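Local coordinates for hypothetical protein TTHA1013 (Thermus thermophilus, PDB 1WV8), which is of unknown function but belongs to the DUF1902 family, whose clan includes the Met repressor-like proteins, and pairs with a second copy through a shared beta sheet, at residues 4-9 with 19-24; 25-30 with 46-51; 36-41 with 60-65. All blocks are in the same frame, centred on the assembly; numbering follows the deposited sequence.

Contact 1: residues 4-9 with 19-24; sequences LKVQAL and AESDDV
The flat carboxylate of Asp23 meets the backbone N-H of Lys5, whose N lies 3.2 Å from Asp23 OD2, at the anti lone pair turned away from OD1. Farther along the beta hairpin of strands 3-11 and 16-20, Gln7 and Glu20 form an antiparallel hydrogen-bonded pair. Gln7 N lies 2.7 Å from Glu20 O, and the return bond from Glu20 N to Gln7 O is 2.8 Å. Both side chains stand on the more open face, as suits polar residues, and the flat Gln7 amide turns NE2 to Glu65 of strand 61-69; Gln7 OE1 lies 3.2 Å from Glu20 O, two acceptors without a bond. On the opposite face the small Ala19 sets CB 4.1 Å from Val6 CG1.

Ser21 OG, anti to its own backbone N (chi1 -176°), donates to Lys5 O at 2.8 Å, tilted 27° from the carbonyl plane. The same OG accepts from Asp23 N, an ST turn. A water donates to Lys5 O and accepts from Asp22 N. An alanine in place of Ser21 would probably leave Lys5 O with that water alone of these two donors, and Asp23 N without its turn acceptor. Leu4 crosses Val24 at about a right angle, Leu4 CD1 touching Val24 CG2 at 4.1 Å.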
loop_
_atom_site.group_PDB
_atom_site.type_symbol
_atom_site.label_atom_id
_atom_site.label_comp_id
_atom_site.label_asym_id
_atom_site.label_seq_id
_atom_site.Cartn_x
_atom_site.Cartn_y
_atom_site.Cartn_z
ATOM N N LEU A 4 4.024 -3.862 -10.668
ATOM C CA LEU A 4 2.725 -3.346 -11.084
ATOM C C LEU A 4 2.119 -2.578 -9.918
ATOM O O LEU A 4 1.774 -3.164 -8.887
ATOM C CB LEU A 4 1.790 -4.488 -11.472
ATOM C CG LEU A 4 2.182 -5.378 -12.650
ATOM C CD1 LEU A 4 1.268 -6.578 -12.749
ATOM C CD2 LEU A 4 2.126 -4.545 -13.913
ATOM N N LYS A 5 1.997 -1.271 -10.086
ATOM C CA LYS A 5 1.440 -0.424 -9.051
ATOM C C LYS A 5 -0.081 -0.424 -9.130
ATOM O O LYS A 5 -0.658 -0.165 -10.183
ATOM C CB LYS A 5 1.987 0.994 -9.209
ATOM C CG LYS A 5 3.509 1.059 -9.144
ATOM C CD LYS A 5 4.008 2.490 -9.267
ATOM C CE LYS A 5 5.528 2.547 -9.269
ATOM N NZ LYS A 5 6.036 3.947 -9.386
ATOM N N VAL A 6 -0.717 -0.733 -8.006
ATOM C CA VAL A 6 -2.173 -0.760 -7.903
ATOM C C VAL A 6 -2.595 0.099 -6.716
ATOM O O VAL A 6 -2.104 -0.087 -5.591
ATOM C CB VAL A 6 -2.692 -2.193 -7.670
ATOM C CG1 VAL A 6 -4.218 -2.191 -7.484
ATOM C CG2 VAL A 6 -2.299 -3.071 -8.844
ATOM N N GLN A 7 -3.497 1.047 -6.955
ATOM C CA GLN A 7 -3.959 1.891 -5.868
ATOM C C GLN A 7 -5.216 1.329 -5.224
ATOM O O GLN A 7 -6.100 0.802 -5.905
ATOM C CB GLN A 7 -4.243 3.311 -6.340
ATOM C CG GLN A 7 -3.030 4.113 -6.738
ATOM C CD GLN A 7 -2.597 3.834 -8.156
ATOM O OE1 GLN A 7 -3.397 3.921 -9.079
ATOM N NE2 GLN A 7 -1.319 3.507 -8.339
ATOM N N ALA A 8 -5.281 1.446 -3.904
ATOM C CA ALA A 8 -6.440 1.000 -3.147
ATOM C C ALA A 8 -7.035 2.301 -2.658
ATOM O O ALA A 8 -6.386 3.045 -1.925
ATOM C CB ALA A 8 -6.026 0.135 -1.968
ATOM N N LEU A 9 -8.256 2.582 -3.097
ATOM C CA LEU A 9 -8.938 3.817 -2.729
ATOM C C LEU A 9 -10.058 3.480 -1.754
ATOM O O LEU A 9 -10.878 2.595 -2.015
ATOM C CB LEU A 9 -9.486 4.466 -4.003
ATOM C CG LEU A 9 -8.436 4.514 -5.116
ATOM C CD1 LEU A 9 -9.103 4.691 -6.453
ATOM C CD2 LEU A 9 -7.453 5.627 -4.836
ATOM N N ALA A 19 -9.810 -1.178 -6.007
ATOM C CA ALA A 19 -8.561 -1.247 -6.752
ATOM C C ALA A 19 -8.589 -0.420 -8.031
ATOM O O ALA A 19 -9.588 -0.383 -8.749
ATOM C CB ALA A 19 -8.243 -2.692 -7.074
ATOM N N GLU A 20 -7.472 0.237 -8.309
ATOM C CA GLU A 20 -7.330 1.058 -9.501
ATOM C C GLU A 20 -5.899 0.924 -10.010
ATOM O O GLU A 20 -4.954 1.082 -9.247
ATOM C CB GLU A 20 -7.621 2.525 -9.162
ATOM C CG GLU A 20 -7.414 3.503 -10.305
ATOM C CD GLU A 20 -8.262 3.163 -11.520
ATOM O OE1 GLU A 20 -9.295 2.475 -11.352
ATOM O OE2 GLU A 20 -7.890 3.586 -12.639
ATOM N N SER A 21 -5.724 0.643 -11.294
ATOM C CA SER A 21 -4.372 0.515 -11.809
ATOM C C SER A 21 -4.179 0.948 -13.250
ATOM O O SER A 21 -4.940 0.574 -14.130
ATOM C CB SER A 21 -3.890 -0.926 -11.671
ATOM O OG SER A 21 -2.542 -1.035 -12.096
ATOM N N ASP A 22 -3.131 1.726 -13.482
ATOM C CA ASP A 22 -2.798 2.201 -14.815
ATOM C C ASP A 22 -1.875 1.178 -15.491
ATOM O O ASP A 22 -1.646 1.239 -16.702
ATOM C CB ASP A 22 -2.093 3.557 -14.727
ATOM C CG ASP A 22 -2.103 4.305 -16.042
ATOM O OD1 ASP A 22 -3.204 4.672 -16.505
ATOM O OD2 ASP A 22 -1.014 4.524 -16.614
ATOM N N ASP A 23 -1.347 0.240 -14.703
ATOM C CA ASP A 23 -0.457 -0.796 -15.225
ATOM C C ASP A 23 -1.206 -2.101 -15.514
ATOM O O ASP A 23 -0.719 -2.948 -16.255
ATOM C CB ASP A 23 0.693 -1.091 -14.237
ATOM C CG ASP A 23 1.628 0.099 -14.029
ATOM O OD1 ASP A 23 1.844 0.870 -14.984
ATOM O OD2 ASP A 23 2.169 0.251 -12.911
ATOM N N VAL A 24 -2.390 -2.260 -14.930
ATOM C CA VAL A 24 -3.186 -3.470 -15.119
ATOM C C VAL A 24 -4.513 -3.166 -15.818
ATOM O O VAL A 24 -5.352 -2.439 -15.290
ATOM C CB VAL A 24 -3.466 -4.143 -13.761
ATOM C CG1 VAL A 24 -4.246 -5.415 -13.957
ATOM C CG2 VAL A 24 -2.158 -4.436 -13.055
HETATM O O HOH W 1 -0.755 2.358 -11.576
#

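Contact 2: residues 25-30 with 46-51; sequences PGLATE and PELLEE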
loop_
_atom_site.group_PDB
_atom_site.type_symbol
_atom_site.label_atom_id
_atom_site.label_comp_id
_atom_site.label_asym_id
_atom_site.label_seq_id
_atom_site.Cartn_x
_atom_site.Cartn_y
_atom_site.Cartn_z
ATOM N N PRO A 25 -4.717 -3.731 -17.022
ATOM C CA PRO A 25 -5.922 -3.550 -17.840
ATOM C C PRO A 25 -7.199 -4.142 -17.264
ATOM O O PRO A 25 -7.177 -5.194 -16.624
ATOM C CB PRO A 25 -5.550 -4.218 -19.164
ATOM C CG PRO A 25 -4.049 -4.134 -19.194
ATOM C CD PRO A 25 -3.703 -4.491 -17.773
ATOM N N GLY A 26 -8.311 -3.456 -17.517
ATOM C CA GLY A 26 -9.606 -3.914 -17.053
ATOM C C GLY A 26 -9.669 -4.351 -15.606
ATOM O O GLY A 26 -10.358 -5.320 -15.283
ATOM N N LEU A 27 -8.956 -3.653 -14.728
ATOM C CA LEU A 27 -8.989 -4.012 -13.319
ATOM C C LEU A 27 -10.176 -3.350 -12.634
ATOM O O LEU A 27 -10.293 -2.123 -12.589
ATOM C CB LEU A 27 -7.688 -3.606 -12.615
ATOM C CG LEU A 27 -7.668 -3.854 -11.102
ATOM C CD1 LEU A 27 -8.068 -5.298 -10.794
ATOM C CD2 LEU A 27 -6.280 -3.556 -10.558
ATOM N N ALA A 28 -11.065 -4.180 -12.108
ATOM C CA ALA A 28 -12.239 -3.686 -11.413
ATOM C C ALA A 28 -12.494 -4.627 -10.250
ATOM O O ALA A 28 -13.043 -5.714 -10.433
ATOM C CB ALA A 28 -13.432 -3.665 -12.356
ATOM N N THR A 29 -12.080 -4.224 -9.055
ATOM C CA THR A 29 -12.275 -5.078 -7.890
ATOM C C THR A 29 -12.134 -4.324 -6.574
ATOM O O THR A 29 -11.408 -3.330 -6.486
ATOM C CB THR A 29 -11.283 -6.271 -7.914
ATOM O OG1 THR A 29 -11.427 -7.040 -6.713
ATOM C CG2 THR A 29 -9.840 -5.774 -8.041
ATOM N N GLU A 30 -12.840 -4.799 -5.553
ATOM C CA GLU A 30 -12.794 -4.174 -4.237
ATOM C C GLU A 30 -12.959 -5.246 -3.168
ATOM O O GLU A 30 -13.247 -6.396 -3.484
ATOM C CB GLU A 30 -13.919 -3.144 -4.083
ATOM C CG GLU A 30 -15.288 -3.778 -3.973
ATOM C CD GLU A 30 -16.011 -3.832 -5.297
ATOM O OE1 GLU A 30 -15.368 -4.126 -6.323
ATOM O OE2 GLU A 30 -17.232 -3.581 -5.300
ATOM N N PRO A 46 -3.001 -11.641 -12.553
ATOM C CA PRO A 46 -2.302 -12.447 -13.561
ATOM C C PRO A 46 -3.247 -12.672 -14.735
ATOM O O PRO A 46 -2.908 -12.390 -15.894
ATOM C CB PRO A 46 -1.981 -13.741 -12.811
ATOM C CG PRO A 46 -1.863 -13.279 -11.378
ATOM C CD PRO A 46 -3.044 -12.341 -11.259
ATOM N N GLU A 47 -4.442 -13.161 -14.406
ATOM C CA GLU A 47 -5.490 -13.436 -15.385
ATOM C C GLU A 47 -5.696 -12.278 -16.353
ATOM O O GLU A 47 -5.707 -12.476 -17.566
ATOM C CB GLU A 47 -6.816 -13.723 -14.677
ATOM C CG GLU A 47 -6.747 -14.795 -13.607
ATOM C CD GLU A 47 -8.091 -15.031 -12.932
ATOM O OE1 GLU A 47 -8.739 -14.037 -12.535
ATOM O OE2 GLU A 47 -8.498 -16.204 -12.789
ATOM N N LEU A 48 -5.867 -11.073 -15.811
ATOM C CA LEU A 48 -6.086 -9.883 -16.633
ATOM C C LEU A 48 -4.900 -9.570 -17.527
ATOM O O LEU A 48 -5.073 -9.061 -18.634
ATOM C CB LEU A 48 -6.400 -8.671 -15.748
ATOM C CG LEU A 48 -7.755 -8.705 -15.029
ATOM C CD1 LEU A 48 -7.855 -7.561 -14.032
ATOM C CD2 LEU A 48 -8.869 -8.618 -16.053
ATOM N N LEU A 49 -3.697 -9.873 -17.047
ATOM C CA LEU A 49 -2.481 -9.624 -17.819
ATOM C C LEU A 49 -2.350 -10.598 -18.990
ATOM O O LEU A 49 -1.819 -10.247 -20.045
ATOM C CB LEU A 49 -1.253 -9.722 -16.913
ATOM C CG LEU A 49 -1.100 -8.557 -15.938
ATOM C CD1 LEU A 49 -0.029 -8.881 -14.906
ATOM C CD2 LEU A 49 -0.747 -7.294 -16.708
ATOM N N GLU A 50 -2.836 -11.821 -18.807
ATOM C CA GLU A 50 -2.770 -12.809 -19.872
ATOM C C GLU A 50 -3.847 -12.492 -20.903
ATOM O O GLU A 50 -3.552 -12.320 -22.088
ATOM C CB GLU A 50 -2.960 -14.212 -19.297
ATOM C CG GLU A 50 -1.976 -14.512 -18.170
ATOM C CD GLU A 50 -2.089 -15.924 -17.639
ATOM O OE1 GLU A 50 -3.226 -16.383 -17.397
ATOM O OE2 GLU A 50 -1.038 -16.573 -17.452
ATOM N N GLU A 51 -5.089 -12.387 -20.436
ATOM C CA GLU A 51 -6.221 -12.074 -21.303
ATOM C C GLU A 51 -5.906 -10.884 -22.200
ATOM O O GLU A 51 -6.473 -10.744 -23.280
ATOM C CB GLU A 51 -7.464 -11.759 -20.471
ATOM C CG GLU A 51 -7.839 -12.841 -19.472
ATOM C CD GLU A 51 -9.132 -12.536 -18.731
ATOM O OE1 GLU A 51 -9.278 -11.405 -18.220
ATOM O OE2 GLU A 51 -10.001 -13.428 -18.651
#
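Leu48 and Leu27 cross at about a right angle, touching through one methyl each: Leu48 CD1 lies 4.0 Å from Leu27 CD1. Leu48 does most of the work on the helix side. Its CB points at the loop; chi1 of -69° puts CG anti to the carbonyl carbon, near Pro25 O, and both methyls lie against the 25-27 backbone. CD1 of Leu48 is 3.6 Å from Pro25 O and equally far from Gly26 O, while its second methyl, CD2, is 3.7 Å from Gly26 O. Methyls thus sit on peptide carbonyls in simple van der Waals contact.

This is a surface contact in which the connection between strands 16-20 and 30-31 runs past the last turns of helix 34-51. Gly26 suits the bend because its positive phi (47°) favours a residue without a side chain, and Pro25 before it stiffens the backbone.

The CB of Leu49 points away from the loop, yet its CD2 still comes to 4.2 Å from Pro25 CD. Leu49 also touches Leu4 of strand 3-11 and Phe72 of the second subunit. While CD1 of Leu27 meets the helix, its CD2 packs on Val6 and Ser21 of the hairpin; Leu27 also touches Ala19.

Contact 3: residues 36-41 with 60-65; sequences ELLAKL and VELRLE
A helix laid over one face of a beta sheet brings Leu37, Leu38 and Leu41 of helix 34-51 down onto Leu62 and Leu64 of strand 61-69. All five are leucines and all are buried, as fits an interface made of branched, apolar ends. Leu64 touches all three helix leucines. Its CD1 lies 3.8 Å from Leu38 CG and 4.0 Å from Leu37 CD1, while its branch point CG meets Leu41 CD2 at 3.9 Å. Leu37 and Leu41, one helical turn apart, each cross Leu64 at about a right angle, whereas Leu38 comes in aslant.

The axes of the segments 36-41 and 61-65 approach to 10.3 Å with their directions 150° apart, so the helix and this strand of the alpha/beta pair run roughly antiparallel. The CB atoms of Leu62 and Leu64 point toward the helix, that of Arg63 away. Strand 61-69 is outermost within this chain, but residues 61-65 pair antiparallel with a strand of the second subunit, and the sheet runs on across the interface.

In Leu62, chi1 of 178° holds CG anti to the backbone N and sends it toward the helix side. Leu62 CD2 lies 3.5 Å from Leu41 CB, at the root of that side chain. The same CD2 lies 4.3 Å from Leu38 CD2.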
loop_
_atom_site.group_PDB
_atom_site.type_symbol
_atom_site.label_atom_id
_atom_site.label_comp_id
_atom_site.label_asym_id
_atom_site.label_seq_id
_atom_site.Cartn_x
_atom_site.Cartn_y
_atom_site.Cartn_z
ATOM N N GLU A 36 -7.916 -8.696 2.188
ATOM C CA GLU A 36 -8.778 -9.342 1.198
ATOM C C GLU A 36 -8.568 -8.756 -0.204
ATOM O O GLU A 36 -8.595 -9.478 -1.205
ATOM C CB GLU A 36 -10.250 -9.182 1.591
ATOM C CG GLU A 36 -10.626 -9.821 2.913
ATOM C CD GLU A 36 -12.074 -9.571 3.285
ATOM O OE1 GLU A 36 -12.956 -9.846 2.444
ATOM O OE2 GLU A 36 -12.331 -9.103 4.415
ATOM N N LEU A 37 -8.376 -7.447 -0.282
ATOM C CA LEU A 37 -8.143 -6.815 -1.572
ATOM C C LEU A 37 -6.866 -7.418 -2.163
ATOM O O LEU A 37 -6.791 -7.678 -3.369
ATOM C CB LEU A 37 -7.951 -5.312 -1.409
ATOM C CG LEU A 37 -8.492 -4.345 -2.474
ATOM C CD1 LEU A 37 -7.478 -3.255 -2.622
ATOM C CD2 LEU A 37 -8.721 -5.007 -3.821
ATOM N N LEU A 38 -5.860 -7.632 -1.313
ATOM C CA LEU A 38 -4.594 -8.211 -1.772
ATOM C C LEU A 38 -4.833 -9.618 -2.277
ATOM O O LEU A 38 -4.401 -9.972 -3.365
ATOM C CB LEU A 38 -3.565 -8.264 -0.645
ATOM C CG LEU A 38 -2.547 -7.125 -0.606
ATOM C CD1 LEU A 38 -1.726 -7.208 0.666
ATOM C CD2 LEU A 38 -1.655 -7.194 -1.834
ATOM N N ALA A 39 -5.518 -10.413 -1.466
ATOM C CA ALA A 39 -5.833 -11.784 -1.834
ATOM C C ALA A 39 -6.500 -11.803 -3.210
ATOM O O ALA A 39 -6.024 -12.474 -4.134
ATOM C CB ALA A 39 -6.756 -12.401 -0.788
ATOM N N LYS A 40 -7.592 -11.053 -3.355
ATOM C CA LYS A 40 -8.303 -11.016 -4.629
ATOM C C LYS A 40 -7.388 -10.607 -5.786
ATOM O O LYS A 40 -7.427 -11.217 -6.855
ATOM C CB LYS A 40 -9.504 -10.073 -4.533
ATOM C CG LYS A 40 -10.523 -10.495 -3.488
ATOM C CD LYS A 40 -11.777 -9.636 -3.525
ATOM C CE LYS A 40 -12.840 -10.192 -2.580
ATOM N NZ LYS A 40 -14.132 -9.452 -2.656
ATOM N N LEU A 41 -6.554 -9.593 -5.569
ATOM C CA LEU A 41 -5.644 -9.115 -6.607
ATOM C C LEU A 41 -4.659 -10.183 -7.090
ATOM O O LEU A 41 -4.379 -10.290 -8.283
ATOM C CB LEU A 41 -4.873 -7.890 -6.099
ATOM C CG LEU A 41 -5.485 -6.502 -6.354
ATOM C CD1 LEU A 41 -6.980 -6.587 -6.293
ATOM C CD2 LEU A 41 -4.964 -5.493 -5.331
ATOM N N VAL A 60 7.337 -10.781 -11.833
ATOM C CA VAL A 60 6.480 -9.633 -11.541
ATOM C C VAL A 60 5.937 -9.603 -10.116
ATOM O O VAL A 60 5.497 -10.623 -9.582
ATOM C CB VAL A 60 5.275 -9.565 -12.517
ATOM C CG1 VAL A 60 4.417 -8.352 -12.197
ATOM C CG2 VAL A 60 5.766 -9.492 -13.952
ATOM N N GLU A 61 5.978 -8.419 -9.509
ATOM C CA GLU A 61 5.468 -8.221 -8.155
ATOM C C GLU A 61 4.380 -7.147 -8.159
ATOM O O GLU A 61 4.434 -6.176 -8.925
ATOM C CB GLU A 61 6.588 -7.802 -7.207
ATOM C CG GLU A 61 7.361 -6.576 -7.665
ATOM C CD GLU A 61 8.207 -5.962 -6.559
ATOM O OE1 GLU A 61 8.972 -6.703 -5.904
ATOM O OE2 GLU A 61 8.115 -4.732 -6.353
ATOM N N LEU A 62 3.399 -7.337 -7.292
ATOM C CA LEU A 62 2.279 -6.413 -7.153
ATOM C C LEU A 62 2.498 -5.442 -5.981
ATOM O O LEU A 62 2.692 -5.881 -4.848
ATOM C CB LEU A 62 1.004 -7.227 -6.913
ATOM C CG LEU A 62 -0.320 -6.501 -6.697
ATOM C CD1 LEU A 62 -0.789 -5.916 -8.012
ATOM C CD2 LEU A 62 -1.349 -7.484 -6.159
ATOM N N ARG A 63 2.483 -4.133 -6.249
ATOM C CA ARG A 63 2.646 -3.139 -5.180
ATOM C C ARG A 63 1.306 -2.430 -4.901
ATOM O O ARG A 63 0.882 -1.547 -5.653
ATOM C CB ARG A 63 3.706 -2.093 -5.549
ATOM C CG ARG A 63 4.000 -1.097 -4.418
ATOM C CD ARG A 63 5.035 -0.045 -4.815
ATOM N NE ARG A 63 6.329 -0.620 -5.182
ATOM C CZ ARG A 63 7.375 0.095 -5.594
ATOM N NH1 ARG A 63 7.278 1.415 -5.688
ATOM N NH2 ARG A 63 8.513 -0.505 -5.922
ATOM N N LEU A 64 0.629 -2.840 -3.833
ATOM C CA LEU A 64 -0.642 -2.229 -3.453
ATOM C C LEU A 64 -0.347 -0.972 -2.645
ATOM O O LEU A 64 0.307 -1.036 -1.601
ATOM C CB LEU A 64 -1.465 -3.181 -2.605
ATOM C CG LEU A 64 -2.986 -3.224 -2.814
ATOM C CD1 LEU A 64 -3.636 -3.564 -1.485
ATOM C CD2 LEU A 64 -3.520 -1.902 -3.339
ATOM N N GLU A 65 -0.837 0.166 -3.131
ATOM C CA GLU A 65 -0.605 1.450 -2.480
ATOM C C GLU A 65 -1.879 2.066 -1.901
ATOM O O GLU A 65 -2.922 2.087 -2.551
ATOM C CB GLU A 65 0.016 2.421 -3.485
ATOM C CG GLU A 65 1.314 1.902 -4.110
ATOM C CD GLU A 65 1.728 2.687 -5.345
ATOM O OE1 GLU A 65 0.901 2.786 -6.280
ATOM O OE2 GLU A 65 2.875 3.195 -5.385
#

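Contacts 1 and 3 share the sheet: strands 3-11 and 61-69 are neighbours, joined by a probable hydrogen bond between Val6 O and Glu65 N at 2.8 Å, and the centres of the two contacts lie about 9 Å apart. Contacts 2 and 3 both use helix 34-51, at its end and nearer its start, about 12 Å between centres, and Thr29 CG2 meets Leu41 CD1 at 3.4 Å. Contact 2 reaches back to the hairpin of contact 1, about 10 Å away between centres, through a probable hydrogen bond between Ala19 N and Thr29 O at 2.7 Å. Val6 touches both Leu27 and Leu62, so it links the apolar side chains of all three contacts. No ligand or active site is known here; all three contacts touch the second subunit.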